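Local atomic coordinates of N6 adenine specific DNA methylase (Encephalitozoon cuniculi, PDB entry 3Q87), a protein that acts as the catalytic subunit of the Mtq2-Trm112 complex, which methylates the translation termination factor eRF1, probably with S-adenosylmethionine as methyl donor. Residues L136-L146 / V156-S164. Numbering follows the deposited sequence.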
loop_
_atom_site.group_PDB
_atom_site.type_symbol
_atom_site.label_atom_id
_atom_site.label_comp_id
_atom_site.label_asym_id
_atom_site.label_seq_id
_atom_site.Cartn_x
_atom_site.Cartn_y
_atom_site.Cartn_z
ATOM N N LEU B 136 7.142 7.937 -18.096
ATOM C CA LEU B 136 6.141 6.907 -17.884
ATOM C C LEU B 136 6.013 6.044 -19.123
ATOM O O LEU B 136 5.875 4.832 -19.026
ATOM C CB LEU B 136 4.789 7.538 -17.531
ATOM C CG LEU B 136 4.625 8.003 -16.084
ATOM C CD1 LEU B 136 3.342 8.798 -15.912
ATOM C CD2 LEU B 136 4.661 6.808 -15.117
ATOM N N GLU B 137 6.055 6.678 -20.292
ATOM C CA GLU B 137 5.979 5.946 -21.546
ATOM C C GLU B 137 7.158 4.997 -21.652
ATOM O O GLU B 137 7.006 3.843 -22.049
ATOM C CB GLU B 137 5.997 6.912 -22.735
ATOM C CG GLU B 137 4.809 7.845 -22.775
ATOM C CD GLU B 137 3.495 7.102 -22.912
ATOM O OE1 GLU B 137 3.512 5.941 -23.375
ATOM O OE2 GLU B 137 2.442 7.678 -22.565
ATOM N N GLU B 138 8.337 5.498 -21.296
ATOM C CA GLU B 138 9.548 4.691 -21.299
ATOM C C GLU B 138 9.440 3.479 -20.377
ATOM O O GLU B 138 10.151 2.495 -20.549
ATOM C CB GLU B 138 10.746 5.539 -20.890
ATOM C CG GLU B 138 11.089 6.645 -21.861
ATOM C CD GLU B 138 12.136 7.597 -21.300
ATOM O OE1 GLU B 138 12.873 7.193 -20.370
ATOM O OE2 GLU B 138 12.221 8.750 -21.788
ATOM N N ARG B 139 8.556 3.556 -19.392
ATOM C CA ARG B 139 8.408 2.480 -18.428
ATOM C C ARG B 139 7.290 1.526 -18.822
ATOM O O ARG B 139 6.965 0.592 -18.094
ATOM C CB ARG B 139 8.179 3.056 -17.028
ATOM C CG ARG B 139 9.419 3.709 -16.436
ATOM C CD ARG B 139 10.319 2.663 -15.817
ATOM N NE ARG B 139 9.618 1.955 -14.749
ATOM C CZ ARG B 139 10.017 0.799 -14.227
ATOM N NH1 ARG B 139 11.113 0.201 -14.681
ATOM N NH2 ARG B 139 9.312 0.235 -13.254
ATOM N N GLY B 140 6.698 1.770 -19.986
ATOM C CA GLY B 140 5.663 0.894 -20.497
ATOM C C GLY B 140 4.244 1.341 -20.210
ATOM O O GLY B 140 3.306 0.570 -20.400
ATOM N N TYR B 141 4.063 2.579 -19.756
ATOM C CA TYR B 141 2.706 3.038 -19.463
ATOM C C TYR B 141 2.139 3.870 -20.591
ATOM O O TYR B 141 2.732 4.873 -20.989
ATOM C CB TYR B 141 2.638 3.842 -18.155
ATOM C CG TYR B 141 2.866 2.999 -16.926
ATOM C CD1 TYR B 141 1.814 2.352 -16.307
ATOM C CD2 TYR B 141 4.147 2.834 -16.400
ATOM C CE1 TYR B 141 2.019 1.560 -15.196
ATOM C CE2 TYR B 141 4.368 2.044 -15.289
ATOM C CZ TYR B 141 3.297 1.405 -14.689
ATOM O OH TYR B 141 3.501 0.610 -13.579
ATOM N N GLY B 142 0.986 3.462 -21.099
ATOM C CA GLY B 142 0.204 4.369 -21.915
ATOM C C GLY B 142 -0.344 5.404 -20.951
ATOM O O GLY B 142 -0.868 5.044 -19.901
ATOM N N THR B 143 -0.210 6.682 -21.283
ATOM C CA THR B 143 -0.610 7.744 -20.367
ATOM C C THR B 143 -1.670 8.654 -20.953
ATOM O O THR B 143 -1.827 8.740 -22.164
ATOM C CB THR B 143 0.593 8.646 -20.001
ATOM O OG1 THR B 143 0.943 9.472 -21.125
ATOM C CG2 THR B 143 1.781 7.802 -19.603
ATOM N N ARG B 144 -2.398 9.338 -20.081
ATOM C CA ARG B 144 -3.171 10.500 -20.492
ATOM C C ARG B 144 -3.393 11.413 -19.305
ATOM O O ARG B 144 -3.421 10.958 -18.155
ATOM C CB ARG B 144 -4.497 10.108 -21.140
ATOM C CG ARG B 144 -5.499 9.426 -20.234
ATOM C CD ARG B 144 -6.707 9.004 -21.054
ATOM N NE ARG B 144 -7.792 8.462 -20.240
ATOM C CZ ARG B 144 -8.859 9.157 -19.854
ATOM N NH1 ARG B 144 -8.989 10.433 -20.205
ATOM N NH2 ARG B 144 -9.800 8.576 -19.116
ATOM N N ILE B 145 -3.525 12.705 -19.588
ATOM C CA ILE B 145 -3.803 13.692 -18.557
ATOM C C ILE B 145 -5.293 13.704 -18.262
ATOM O O ILE B 145 -6.075 14.288 -19.006
ATOM C CB ILE B 145 -3.340 15.086 -18.992
ATOM C CG1 ILE B 145 -1.820 15.098 -19.144
ATOM C CG2 ILE B 145 -3.786 16.142 -17.992
ATOM C CD1 ILE B 145 -1.251 16.463 -19.485
ATOM N N LEU B 146 -5.682 13.051 -17.172
ATOM C CA LEU B 146 -7.092 12.910 -16.826
ATOM C C LEU B 146 -7.764 14.250 -16.569
ATOM O O LEU B 146 -8.915 14.459 -16.945
ATOM C CB LEU B 146 -7.257 12.019 -15.590
ATOM C CG LEU B 146 -7.782 10.607 -15.807
ATOM C CD1 LEU B 146 -8.300 10.039 -14.492
ATOM C CD2 LEU B 146 -8.889 10.636 -16.821
ATOM N N VAL B 156 -2.695 22.056 -11.425
ATOM C CA VAL B 156 -2.526 20.655 -11.097
ATOM C C VAL B 156 -2.836 19.770 -12.299
ATOM O O VAL B 156 -3.832 19.986 -12.991
ATOM C CB VAL B 156 -3.467 20.279 -9.942
ATOM C CG1 VAL B 156 -3.643 18.782 -9.866
ATOM C CG2 VAL B 156 -2.935 20.827 -8.648
ATOM N N TYR B 157 -1.985 18.772 -12.536
ATOM C CA TYR B 157 -2.221 17.770 -13.570
ATOM C C TYR B 157 -2.364 16.372 -12.978
ATOM O O TYR B 157 -1.498 15.899 -12.243
ATOM C CB TYR B 157 -1.079 17.769 -14.585
ATOM C CG TYR B 157 -0.845 19.112 -15.247
ATOM C CD1 TYR B 157 -1.231 19.337 -16.565
ATOM C CD2 TYR B 157 -0.244 20.153 -14.554
ATOM C CE1 TYR B 157 -1.023 20.563 -17.176
ATOM C CE2 TYR B 157 -0.027 21.386 -15.157
ATOM C CZ TYR B 157 -0.418 21.585 -16.469
ATOM O OH TYR B 157 -0.208 22.802 -17.070
ATOM N N ILE B 158 -3.462 15.709 -13.302
ATOM C CA ILE B 158 -3.656 14.336 -12.874
ATOM C C ILE B 158 -3.354 13.372 -14.011
ATOM O O ILE B 158 -4.051 13.324 -15.027
ATOM C CB ILE B 158 -5.063 14.113 -12.342
ATOM C CG1 ILE B 158 -5.262 14.967 -11.084
ATOM C CG2 ILE B 158 -5.298 12.620 -12.075
ATOM C CD1 ILE B 158 -6.691 15.059 -10.661
ATOM N N ILE B 159 -2.286 12.613 -13.830
ATOM C CA ILE B 159 -1.841 11.672 -14.840
ATOM C C ILE B 159 -2.404 10.284 -14.587
ATOM O O ILE B 159 -2.322 9.771 -13.475
ATOM C CB ILE B 159 -0.320 11.623 -14.874
ATOM C CG1 ILE B 159 0.228 13.001 -15.224
ATOM C CG2 ILE B 159 0.171 10.619 -15.901
ATOM C CD1 ILE B 159 1.731 13.010 -15.448
ATOM N N LYS B 160 -3.009 9.691 -15.610
ATOM C CA LYS B 160 -3.431 8.297 -15.529
ATOM C C LYS B 160 -2.501 7.455 -16.387
ATOM O O LYS B 160 -2.262 7.776 -17.546
ATOM C CB LYS B 160 -4.878 8.100 -15.971
ATOM C CG LYS B 160 -5.264 6.633 -16.043
ATOM C CD LYS B 160 -6.743 6.426 -16.319
ATOM C CE LYS B 160 -7.065 4.937 -16.417
ATOM N NZ LYS B 160 -8.500 4.703 -16.718
ATOM N N GLY B 161 -1.953 6.393 -15.802
ATOM C CA GLY B 161 -1.034 5.527 -16.516
ATOM C C GLY B 161 -1.541 4.109 -16.528
ATOM O O GLY B 161 -2.048 3.614 -15.522
ATOM N N GLU B 162 -1.426 3.447 -17.670
ATOM C CA GLU B 162 -1.898 2.076 -17.770
ATOM C C GLU B 162 -1.023 1.254 -18.695
ATOM O O GLU B 162 -0.634 1.703 -19.770
ATOM C CB GLU B 162 -3.361 2.023 -18.220
ATOM C CG GLU B 162 -3.992 0.653 -17.990
ATOM C CD GLU B 162 -5.474 0.602 -18.320
ATOM O OE1 GLU B 162 -6.049 1.659 -18.651
ATOM O OE2 GLU B 162 -6.060 -0.500 -18.246
ATOM N N LYS B 163 -0.687 0.050 -18.256
ATOM C CA LYS B 163 0.015 -0.884 -19.122
ATOM C C LYS B 163 -0.964 -1.588 -20.065
ATOM O O LYS B 163 -2.145 -1.761 -19.748
ATOM C CB LYS B 163 0.812 -1.889 -18.288
ATOM C CG LYS B 163 1.975 -1.227 -17.556
ATOM C CD LYS B 163 2.860 -2.243 -16.849
ATOM C CE LYS B 163 4.156 -1.593 -16.374
ATOM N NZ LYS B 163 5.235 -2.609 -16.153
ATOM N N SER B 164 -0.473 -1.980 -21.232
ATOM C CA SER B 164 -1.306 -2.674 -22.204
ATOM C C SER B 164 -1.423 -4.158 -21.867
ATOM O O SER B 164 -2.526 -4.684 -21.726
ATOM C CB SER B 164 -0.725 -2.489 -23.600
ATOM O OG SER B 164 0.691 -2.533 -23.545
#
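The carbonyl oxygen K160 O is held from two sources on the neighbouring strand: R144 N donates a hydrogen bond to it at 3.0 Å, and T143 CA adds a CA-H...O contact at 3.3 Å. K160 N answers R144 O at 2.9 Å in a nearly straight bond (172°), closing the ring of an antiparallel hydrogen-bonded pair. The pattern recurs at G142 and E162, where E162 N meets G142 O at 2.8 Å, in the carbonyl plane. Side chains finish the joint. The outstretched chain of K163 crosses one face of the Y141 ring, its CE 4.0 Å from the ring centroid in a CH-pi contact, while Y141 OH bonds V116 O. L136 CD1, from the last turn of its helix, rests on I159 CG2 at 3.7 Å. K160 swings its CG away from the backbone N (chi1 173°) and reaches out straight to a salt bridge with E20, whose carboxylate may ease the closeness of the like charges of K160 NZ and R144 NH2. T143 OG1 donates to E137 OE2 at 2.7 Å, tying the strand to the helix before it across the Schellman turn at G140. This is the C-terminal hairpin of a class I methyltransferase sheet: strand 155-162 lies between strand 118-124 and edge strand 142-150, with I159 and T143 against helix 129-138 and I158 against helix 8-20.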